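Local coordinates for heterokaryon incompatibility protein s (Podospora anserina, PDB 2WVQ), which forms a prion and, on meeting its incompatible variant het-S in fused cells, triggers the lethal reaction of heterokaryon incompatibility, at residues Arg55-Gly60 and Asp135-Arg140; Lys64-Pro69 and Arg140-Ser145; Lys103-Val108 and Ala153-Lys158. The protein carries 2 engineered substitutions. One frame throughout, in Å; residues are numbered along the deposited sequence.

Interaction 1 of 3, residues Arg55-Gly60 and Asp135-Arg140; sequences RLSRWG and DLVSRR
Ser57 and Val137 bring two helices of the globular HeLo domain together at a buried helix–helix contact, helix 42-62 against helix 124-140. The two short segments run in roughly the same direction, inclined at 28°, and their axes come within 9.9 Å. Ser57 and Val137 are also the residues whose CA atoms come nearest, 6.3 Å apart. Ser57 sets its OG 3.4 Å from Val137 CB, and the hydroxyl sits between Val137 and the guanidinium of Arg140.

The same oxygen takes the one hydrogen bond between the segments. Arg140 reaches across with its chain extended from CG to NE, and its NH1 donates to Ser57 OG at 3.3 Å. The acceptor lies almost exactly in the guanidinium plane, at its edge, and the N-H...O angle of 155° is fairly straight, although the bond is long. Arg140 NH1 also passes 3.8 Å from Arg58 CB, so the end of Arg140 runs beside the base of Arg58.

The two arginine chains point the same way, with guanidinium planes nearly perpendicular. Glu191 of helix 181-191 forms salt bridges with both, and Asp212 forms a further one with Arg58. The chemistry therefore implies that acidic groups probably offset much of the positive charge gathered here, while the salt bridge to Glu191 and the longer bond to Ser57 probably set the direction of the Arg140 guanidinium together.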
loop_
_atom_site.group_PDB
_atom_site.type_symbol
_atom_site.label_atom_id
_atom_site.label_comp_id
_atom_site.label_asym_id
_atom_site.label_seq_id
_atom_site.Cartn_x
_atom_site.Cartn_y
_atom_site.Cartn_z
ATOM N N ARG A 55 -0.297 -13.025 14.719
ATOM C CA ARG A 55 0.853 -12.296 15.208
ATOM C C ARG A 55 0.489 -10.869 15.636
ATOM O O ARG A 55 1.027 -10.344 16.658
ATOM C CB ARG A 55 1.977 -12.314 14.198
ATOM C CG ARG A 55 3.282 -11.827 14.805
ATOM C CD ARG A 55 4.193 -11.302 13.766
ATOM N NE ARG A 55 5.249 -10.450 14.300
ATOM C CZ ARG A 55 6.061 -9.732 13.533
ATOM N NH1 ARG A 55 5.930 -9.767 12.200
ATOM N NH2 ARG A 55 6.987 -8.966 14.082
ATOM N N LEU A 56 -0.426 -10.260 14.874
ATOM C CA LEU A 56 -1.006 -8.958 15.198
ATOM C C LEU A 56 -1.794 -9.077 16.526
ATOM O O LEU A 56 -1.613 -8.270 17.471
ATOM C CB LEU A 56 -1.928 -8.454 14.054
ATOM C CG LEU A 56 -2.718 -7.127 14.222
ATOM C CD1 LEU A 56 -1.839 -5.932 14.410
ATOM C CD2 LEU A 56 -3.745 -6.834 13.081
ATOM N N SER A 57 -2.640 -10.085 16.623
ATOM C CA SER A 57 -3.340 -10.241 17.886
ATOM C C SER A 57 -2.418 -10.560 19.098
ATOM O O SER A 57 -2.719 -10.101 20.189
ATOM C CB SER A 57 -4.536 -11.168 17.779
ATOM O OG SER A 57 -4.201 -12.492 18.039
ATOM N N ARG A 58 -1.336 -11.324 18.900
ATOM C CA ARG A 58 -0.347 -11.561 19.932
ATOM C C ARG A 58 0.173 -10.269 20.517
ATOM O O ARG A 58 0.341 -10.188 21.728
ATOM C CB ARG A 58 0.811 -12.466 19.504
ATOM C CG ARG A 58 1.650 -13.097 20.702
ATOM C CD ARG A 58 2.850 -13.877 20.172
ATOM N NE ARG A 58 2.398 -14.852 19.170
ATOM C CZ ARG A 58 2.813 -14.955 17.899
ATOM N NH1 ARG A 58 3.748 -14.162 17.414
ATOM N NH2 ARG A 58 2.288 -15.898 17.116
ATOM N N TRP A 59 0.429 -9.277 19.655
ATOM C CA TRP A 59 0.857 -7.968 20.079
ATOM C C TRP A 59 -0.125 -7.279 21.013
ATOM O O TRP A 59 0.294 -6.697 22.032
ATOM C CB TRP A 59 1.166 -7.039 18.894
ATOM C CG TRP A 59 1.591 -5.690 19.371
ATOM C CD1 TRP A 59 2.843 -5.315 19.726
ATOM C CD2 TRP A 59 0.756 -4.545 19.559
ATOM N NE1 TRP A 59 2.845 -4.008 20.144
ATOM C CE2 TRP A 59 1.574 -3.512 20.046
ATOM C CE3 TRP A 59 -0.614 -4.296 19.361
ATOM C CZ2 TRP A 59 1.089 -2.230 20.321
ATOM C CZ3 TRP A 59 -1.098 -3.014 19.624
ATOM C CH2 TRP A 59 -0.250 -2.000 20.115
ATOM N N GLY A 60 -1.405 -7.290 20.656
ATOM C CA GLY A 60 -2.412 -6.674 21.519
ATOM C C GLY A 60 -2.461 -7.338 22.878
ATOM O O GLY A 60 -2.656 -6.658 23.908
ATOM N N ASP A 135 -9.291 -19.696 16.128
ATOM C CA ASP A 135 -9.844 -19.834 17.472
ATOM C C ASP A 135 -9.017 -19.090 18.500
ATOM O O ASP A 135 -9.582 -18.435 19.372
ATOM C CB ASP A 135 -9.954 -21.312 17.869
ATOM C CG ASP A 135 -11.143 -22.011 17.234
ATOM O OD1 ASP A 135 -11.260 -23.237 17.398
ATOM O OD2 ASP A 135 -11.975 -21.346 16.590
ATOM N N LEU A 136 -7.699 -19.238 18.407
ATOM C CA LEU A 136 -6.714 -18.588 19.265
ATOM C C LEU A 136 -6.862 -17.059 19.287
ATOM O O LEU A 136 -6.785 -16.432 20.348
ATOM C CB LEU A 136 -5.333 -19.020 18.771
ATOM C CG LEU A 136 -3.965 -18.352 18.642
ATOM C CD1 LEU A 136 -3.098 -19.341 17.930
ATOM C CD2 LEU A 136 -3.866 -17.006 17.974
ATOM N N VAL A 137 -7.077 -16.453 18.118
ATOM C CA VAL A 137 -7.406 -15.032 18.109
ATOM C C VAL A 137 -8.776 -14.688 18.601
ATOM O O VAL A 137 -8.917 -13.687 19.289
ATOM C CB VAL A 137 -6.914 -14.223 16.868
ATOM C CG1 VAL A 137 -6.064 -15.040 15.897
ATOM C CG2 VAL A 137 -7.955 -13.250 16.274
ATOM N N SER A 138 -9.777 -15.537 18.323
ATOM C CA SER A 138 -11.153 -15.265 18.782
ATOM C C SER A 138 -11.175 -15.158 20.287
ATOM O O SER A 138 -11.834 -14.294 20.818
ATOM C CB SER A 138 -12.161 -16.335 18.335
ATOM O OG SER A 138 -12.420 -16.215 16.937
ATOM N N ARG A 139 -10.400 -16.019 20.938
ATOM C CA ARG A 139 -10.290 -16.098 22.399
ATOM C C ARG A 139 -9.740 -14.821 23.019
ATOM O O ARG A 139 -10.040 -14.500 24.147
ATOM C CB ARG A 139 -9.368 -17.255 22.777
ATOM C CG ARG A 139 -9.998 -18.620 22.682
ATOM C CD ARG A 139 -9.117 -19.679 23.331
ATOM N NE ARG A 139 -9.618 -20.996 22.961
ATOM C CZ ARG A 139 -9.072 -21.771 22.029
ATOM N NH1 ARG A 139 -7.965 -21.394 21.392
ATOM N NH2 ARG A 139 -9.636 -22.928 21.741
ATOM N N ARG A 140 -8.911 -14.105 22.261
ATOM C CA ARG A 140 -8.219 -12.919 22.772
ATOM C C ARG A 140 -8.935 -11.617 22.517
ATOM O O ARG A 140 -8.677 -10.626 23.195
ATOM C CB ARG A 140 -6.849 -12.792 22.118
ATOM C CG ARG A 140 -5.827 -13.763 22.569
ATOM C CD ARG A 140 -4.628 -13.502 21.738
ATOM N NE ARG A 140 -3.527 -14.323 22.173
ATOM C CZ ARG A 140 -2.517 -14.703 21.406
ATOM N NH1 ARG A 140 -2.469 -14.365 20.108
ATOM N NH2 ARG A 140 -1.577 -15.449 21.937
#

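Interaction 2 of 3, residues Lys64-Pro69 and Arg140-Ser145; sequences KINDDP and RQKQTS
Asn66 and Lys142 mark the closest approach of two irregular backbone segments, their CA atoms 7.1 Å apart, with no hydrogen bond passing between the two. The contact is carried by side chains, and it is light. The amide of Asn66 is set against the first carbon of the lysine chain, with Lys142 CB 4.0 Å from Asn66 CG. The side chain of Asn66 leaves its backbone toward the other segment and swings CG anti to its own carbonyl carbon (chi1 -73°), which brings the flat group up to that methylene.

Lys142 behaves differently along its length. Its CB faces Asn66, but the chain beyond CG is extended and carries the ammonium group away from the contact. The two side chains meet at a slant, touching near the root of the lysine.

Two loops meet here, each just after its helix. Lys64, with its positive phi, closes helix 42-62 in a Schellman motif, and its carbonyl oxygen then accepts two backbone bonds: Lys64 O lies 3.0 Å from Asp67 N and 2.9 Å from Asp68 N. These two bonds span Asn66, consistent with a well-defined backbone around it. Across the contact, residues 140-145 lead from helix 124-140 on the way to strand 152-154.

Asn23 of helix 18-28 touches both Asn66 and Lys142. One residue before Asn66 in the chain, the buried side chain of Ile65 packs on Trp59 of helix 42-62.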
loop_
_atom_site.group_PDB
_atom_site.type_symbol
_atom_site.label_atom_id
_atom_site.label_comp_id
_atom_site.label_asym_id
_atom_site.label_seq_id
_atom_site.Cartn_x
_atom_site.Cartn_y
_atom_site.Cartn_z
ATOM N N LYS A 64 -1.377 -5.732 26.548
ATOM C CA LYS A 64 -2.618 -5.580 27.333
ATOM C C LYS A 64 -3.489 -4.439 26.769
ATOM O O LYS A 64 -3.969 -3.551 27.498
ATOM C CB LYS A 64 -2.302 -5.373 28.836
ATOM C CG LYS A 64 -1.416 -6.462 29.393
ATOM C CD LYS A 64 -1.192 -6.338 30.916
ATOM C CE LYS A 64 -0.941 -7.727 31.558
ATOM N NZ LYS A 64 0.332 -8.366 31.119
ATOM N N ILE A 65 -3.674 -4.478 25.452
ATOM C CA ILE A 65 -4.372 -3.455 24.691
ATOM C C ILE A 65 -5.758 -3.091 25.229
ATOM O O ILE A 65 -6.155 -1.925 25.220
ATOM C CB ILE A 65 -4.458 -3.893 23.130
ATOM C CG1 ILE A 65 -5.086 -2.789 22.262
ATOM C CG2 ILE A 65 -5.239 -5.173 22.977
ATOM C CD1 ILE A 65 -4.128 -1.721 21.754
ATOM N N ASN A 66 -6.492 -4.085 25.700
ATOM C CA ASN A 66 -7.845 -3.872 26.199
ATOM C C ASN A 66 -7.976 -3.420 27.664
ATOM O O ASN A 66 -9.058 -2.990 28.092
ATOM C CB ASN A 66 -8.652 -5.138 25.981
ATOM C CG ASN A 66 -9.001 -5.335 24.568
ATOM O OD1 ASN A 66 -8.990 -6.473 24.079
ATOM N ND2 ASN A 66 -9.255 -4.217 23.846
ATOM N N ASP A 67 -6.874 -3.498 28.408
ATOM C CA ASP A 67 -6.885 -3.227 29.856
ATOM C C ASP A 67 -6.136 -1.953 30.203
ATOM O O ASP A 67 -6.471 -1.289 31.179
ATOM C CB ASP A 67 -6.257 -4.388 30.638
ATOM C CG ASP A 67 -6.935 -5.725 30.383
ATOM O OD1 ASP A 67 -8.184 -5.809 30.257
ATOM O OD2 ASP A 67 -6.209 -6.727 30.382
ATOM N N ASP A 68 -5.128 -1.626 29.399
ATOM C CA ASP A 68 -4.261 -0.479 29.604
ATOM C C ASP A 68 -4.914 0.818 29.056
ATOM O O ASP A 68 -5.145 0.941 27.850
ATOM C CB ASP A 68 -2.883 -0.765 28.975
ATOM C CG ASP A 68 -1.855 0.349 29.214
ATOM O OD1 ASP A 68 -0.662 0.128 28.933
ATOM O OD2 ASP A 68 -2.212 1.450 29.643
ATOM N N PRO A 69 -5.224 1.784 29.962
ATOM C CA PRO A 69 -5.928 3.000 29.576
ATOM C C PRO A 69 -5.204 3.894 28.571
ATOM O O PRO A 69 -5.879 4.637 27.876
ATOM C CB PRO A 69 -6.169 3.722 30.901
ATOM C CG PRO A 69 -5.153 3.141 31.862
ATOM C CD PRO A 69 -4.982 1.720 31.418
ATOM N N ARG A 140 -8.911 -14.105 22.261
ATOM C CA ARG A 140 -8.219 -12.919 22.772
ATOM C C ARG A 140 -8.935 -11.617 22.517
ATOM O O ARG A 140 -8.677 -10.626 23.195
ATOM C CB ARG A 140 -6.849 -12.792 22.118
ATOM C CG ARG A 140 -5.827 -13.763 22.569
ATOM C CD ARG A 140 -4.628 -13.502 21.738
ATOM N NE ARG A 140 -3.527 -14.323 22.173
ATOM C CZ ARG A 140 -2.517 -14.703 21.406
ATOM N NH1 ARG A 140 -2.469 -14.365 20.108
ATOM N NH2 ARG A 140 -1.577 -15.449 21.937
ATOM N N GLN A 141 -9.788 -11.602 21.498
ATOM C CA GLN A 141 -10.354 -10.358 21.032
ATOM C C GLN A 141 -11.462 -9.880 21.954
ATOM O O GLN A 141 -12.154 -10.680 22.608
ATOM C CB GLN A 141 -10.784 -10.434 19.545
ATOM C CG GLN A 141 -9.575 -10.612 18.545
ATOM C CD GLN A 141 -8.407 -9.655 18.808
ATOM O OE1 GLN A 141 -8.518 -8.447 18.548
ATOM N NE2 GLN A 141 -7.273 -10.193 19.304
ATOM N N LYS A 142 -11.557 -8.558 22.046
ATOM C CA LYS A 142 -12.585 -7.910 22.808
ATOM C C LYS A 142 -13.903 -8.278 22.160
ATOM O O LYS A 142 -13.991 -8.384 20.923
ATOM C CB LYS A 142 -12.408 -6.396 22.786
ATOM C CG LYS A 142 -13.230 -5.685 23.854
ATOM C CD LYS A 142 -13.441 -4.216 23.477
ATOM C CE LYS A 142 -14.271 -3.484 24.534
ATOM N NZ LYS A 142 -14.756 -2.154 24.018
ATOM N N GLN A 143 -14.904 -8.512 23.003
ATOM C CA GLN A 143 -16.276 -8.684 22.563
ATOM C C GLN A 143 -16.647 -7.723 21.438
ATOM O O GLN A 143 -16.365 -6.523 21.486
ATOM C CB GLN A 143 -17.231 -8.468 23.721
ATOM C CG GLN A 143 -18.575 -9.073 23.501
ATOM C CD GLN A 143 -19.430 -9.060 24.737
ATOM O OE1 GLN A 143 -20.592 -9.474 24.697
ATOM N NE2 GLN A 143 -18.866 -8.605 25.852
ATOM N N THR A 144 -17.319 -8.264 20.440
ATOM C CA THR A 144 -17.742 -7.485 19.290
ATOM C C THR A 144 -19.249 -7.708 19.088
ATOM O O THR A 144 -19.771 -8.761 19.448
ATOM C CB THR A 144 -16.895 -7.868 18.024
ATOM O OG1 THR A 144 -16.522 -9.254 18.083
ATOM C CG2 THR A 144 -15.613 -7.065 17.974
ATOM N N SER A 145 -19.955 -6.720 18.540
ATOM C CA SER A 145 -21.352 -6.934 18.114
ATOM C C SER A 145 -21.444 -7.898 16.903
ATOM O O SER A 145 -20.440 -8.509 16.486
ATOM C CB SER A 145 -22.074 -5.607 17.813
ATOM O OG SER A 145 -21.616 -5.046 16.585
#

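Interaction 3 of 3, residues Lys103-Val108 and Ala153-Lys158; sequences KRYELV and ALYDGK
Tyr105 and Tyr155 lay their rings against each other in an offset stack, centroids 4.4 Å apart and planes inclined by 22°. On one face of the Tyr155 ring lies Tyr105 CD2, displaced toward the rim; Ala153 CB, from the same segment as Tyr155, lies over the opposite face, also offset toward the rim. The Tyr105 ring in turn carries Tyr155 CB over the centre of a face, a CH-pi contact with the carbon 3.8 Å from the centroid and only 12° off the ring normal. The offset thus places one aromatic ring over both the ring and the methylene of its partner.

Tyr105 CD2 comes within 3.3 Å of both Tyr155 CG and Tyr155 CD1, which is tight for carbons. Tyr105 reaches them with its ring opposite the backbone N (chi1 -172°), its side chain already leaving the helix toward Tyr155.

One helical residue further on, Glu106 meets the far end of the same tyrosine. Its CG comes within 3.2 Å of Tyr155 OH, the two side chains crossing at nearly a right angle. The touching group here is the methylene, not the carboxylate.

Around the stack, Asp113 touches Tyr105 and Leu114 touches Tyr155. The pair joins the last turns of helix 79-108 to the short link between strand 152-154, which pairs in parallel with strand 32-34, and helix 157-176, whose N-cap is Asp156.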
loop_
_atom_site.group_PDB
_atom_site.type_symbol
_atom_site.label_atom_id
_atom_site.label_comp_id
_atom_site.label_asym_id
_atom_site.label_seq_id
_atom_site.Cartn_x
_atom_site.Cartn_y
_atom_site.Cartn_z
ATOM N N LYS A 103 -12.639 -4.802 -5.750
ATOM C CA LYS A 103 -13.871 -4.301 -6.343
ATOM C C LYS A 103 -13.726 -3.986 -7.821
ATOM O O LYS A 103 -14.667 -4.185 -8.597
ATOM C CB LYS A 103 -14.418 -3.112 -5.552
ATOM C CG LYS A 103 -15.518 -3.543 -4.536
ATOM C CD LYS A 103 -15.888 -2.534 -3.420
ATOM C CE LYS A 103 -16.094 -1.084 -3.915
ATOM N NZ LYS A 103 -14.758 -0.407 -4.076
ATOM N N ARG A 104 -12.535 -3.517 -8.202
ATOM C CA ARG A 104 -12.219 -3.204 -9.585
ATOM C C ARG A 104 -12.140 -4.453 -10.442
ATOM O O ARG A 104 -12.537 -4.435 -11.630
ATOM C CB ARG A 104 -10.926 -2.393 -9.678
ATOM C CG ARG A 104 -11.117 -0.942 -9.317
ATOM C CD ARG A 104 -9.990 -0.084 -9.840
ATOM N NE ARG A 104 -8.634 -0.556 -9.514
ATOM C CZ ARG A 104 -7.981 -0.329 -8.381
ATOM N NH1 ARG A 104 -8.538 0.351 -7.379
ATOM N NH2 ARG A 104 -6.739 -0.780 -8.259
ATOM N N TYR A 105 -11.660 -5.537 -9.834
ATOM C CA TYR A 105 -11.663 -6.855 -10.467
ATOM C C TYR A 105 -13.083 -7.419 -10.660
ATOM O O TYR A 105 -13.417 -7.904 -11.775
ATOM C CB TYR A 105 -10.802 -7.830 -9.673
ATOM C CG TYR A 105 -10.601 -9.148 -10.363
ATOM C CD1 TYR A 105 -9.531 -9.347 -11.230
ATOM C CD2 TYR A 105 -11.492 -10.204 -10.158
ATOM C CE1 TYR A 105 -9.356 -10.582 -11.875
ATOM C CE2 TYR A 105 -11.321 -11.426 -10.779
ATOM C CZ TYR A 105 -10.260 -11.610 -11.637
ATOM O OH TYR A 105 -10.118 -12.831 -12.248
ATOM N N GLU A 106 -13.885 -7.376 -9.583
ATOM C CA GLU A 106 -15.283 -7.801 -9.578
ATOM C C GLU A 106 -16.119 -7.142 -10.653
ATOM O O GLU A 106 -16.976 -7.775 -11.206
ATOM C CB GLU A 106 -15.967 -7.448 -8.268
ATOM C CG GLU A 106 -15.805 -8.414 -7.126
ATOM C CD GLU A 106 -16.336 -7.807 -5.822
ATOM O OE1 GLU A 106 -15.624 -7.864 -4.779
ATOM O OE2 GLU A 106 -17.451 -7.228 -5.852
ATOM N N LEU A 107 -15.899 -5.848 -10.871
ATOM C CA LEU A 107 -16.710 -5.048 -11.761
ATOM C C LEU A 107 -16.561 -5.520 -13.211
ATOM O O LEU A 107 -17.509 -5.453 -13.994
ATOM C CB LEU A 107 -16.359 -3.552 -11.605
ATOM C CG LEU A 107 -17.307 -2.559 -12.293
ATOM C CD1 LEU A 107 -18.757 -2.745 -11.836
ATOM C CD2 LEU A 107 -16.835 -1.150 -12.055
ATOM N N VAL A 108 -15.387 -6.053 -13.529
ATOM C CA VAL A 108 -15.042 -6.428 -14.885
ATOM C C VAL A 108 -14.995 -7.954 -15.140
ATOM O O VAL A 108 -14.965 -8.371 -16.294
ATOM C CB VAL A 108 -13.705 -5.702 -15.325
ATOM C CG1 VAL A 108 -12.456 -6.576 -15.097
ATOM C CG2 VAL A 108 -13.783 -5.249 -16.742
ATOM N N ALA A 153 -12.871 -10.547 -1.854
ATOM C CA ALA A 153 -11.844 -11.516 -2.222
ATOM C C ALA A 153 -10.548 -10.878 -2.672
ATOM O O ALA A 153 -10.547 -9.834 -3.309
ATOM C CB ALA A 153 -12.376 -12.465 -3.327
ATOM N N LEU A 154 -9.450 -11.533 -2.357
ATOM C CA LEU A 154 -8.167 -11.287 -3.000
ATOM C C LEU A 154 -8.067 -12.173 -4.246
ATOM O O LEU A 154 -8.065 -13.400 -4.138
ATOM C CB LEU A 154 -7.020 -11.640 -2.063
ATOM C CG LEU A 154 -6.910 -10.797 -0.789
ATOM C CD1 LEU A 154 -5.876 -11.357 0.175
ATOM C CD2 LEU A 154 -6.554 -9.384 -1.190
ATOM N N TYR A 155 -7.956 -11.549 -5.416
ATOM C CA TYR A 155 -8.048 -12.281 -6.690
ATOM C C TYR A 155 -6.680 -12.558 -7.339
ATOM O O TYR A 155 -6.588 -13.295 -8.345
ATOM C CB TYR A 155 -8.988 -11.531 -7.675
ATOM C CG TYR A 155 -10.440 -11.454 -7.273
ATOM C CD1 TYR A 155 -11.007 -10.242 -6.857
ATOM C CD2 TYR A 155 -11.268 -12.573 -7.352
ATOM C CE1 TYR A 155 -12.369 -10.159 -6.518
ATOM C CE2 TYR A 155 -12.614 -12.499 -7.008
ATOM C CZ TYR A 155 -13.144 -11.285 -6.574
ATOM O OH TYR A 155 -14.477 -11.197 -6.232
ATOM N N ASP A 156 -5.612 -11.989 -6.785
ATOM C CA ASP A 156 -4.265 -12.292 -7.293
ATOM C C ASP A 156 -3.294 -12.532 -6.143
ATOM O O ASP A 156 -3.508 -12.024 -5.058
ATOM C CB ASP A 156 -3.753 -11.161 -8.185
ATOM C CG ASP A 156 -3.693 -9.852 -7.455
ATOM O OD1 ASP A 156 -4.768 -9.241 -7.241
ATOM O OD2 ASP A 156 -2.573 -9.459 -7.065
ATOM N N GLY A 157 -2.227 -13.289 -6.404
ATOM C CA GLY A 157 -1.189 -13.605 -5.408
ATOM C C GLY A 157 -0.528 -12.374 -4.798
ATOM O O GLY A 157 -0.215 -12.344 -3.594
ATOM N N LYS A 158 -0.348 -11.345 -5.625
ATOM C CA LYS A 158 0.443 -10.165 -5.254
ATOM C C LYS A 158 -0.262 -9.221 -4.285
ATOM O O LYS A 158 0.390 -8.508 -3.528
ATOM C CB LYS A 158 0.928 -9.417 -6.512
ATOM C CG LYS A 158 1.479 -10.318 -7.636
ATOM C CD LYS A 158 2.716 -11.159 -7.203
ATOM C CE LYS A 158 2.362 -12.649 -6.947
ATOM N NZ LYS A 158 3.067 -13.250 -5.761
#

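In the fold
From the N terminus, helix 42-62 supplies the first side of interaction 1, and the loop behind it the first side of interaction 2. Helix 79-108 then travels to the opposite side of the domain's centre from interaction 2 and offers residues 103-108 to interaction 3. The return through helix 124-140 closes interaction 1 and, immediately afterwards, interaction 2; strand 152-154 and the start of helix 157-176 close interaction 3. Each pair of contacts crosses along the sequence, and none nests. Interactions 1 and 2 share Arg140 and touch, whereas interaction 3 lies about 28 Å from interaction 1, centre to centre, tying the end of helix 79-108 to the link that follows strand 152-154.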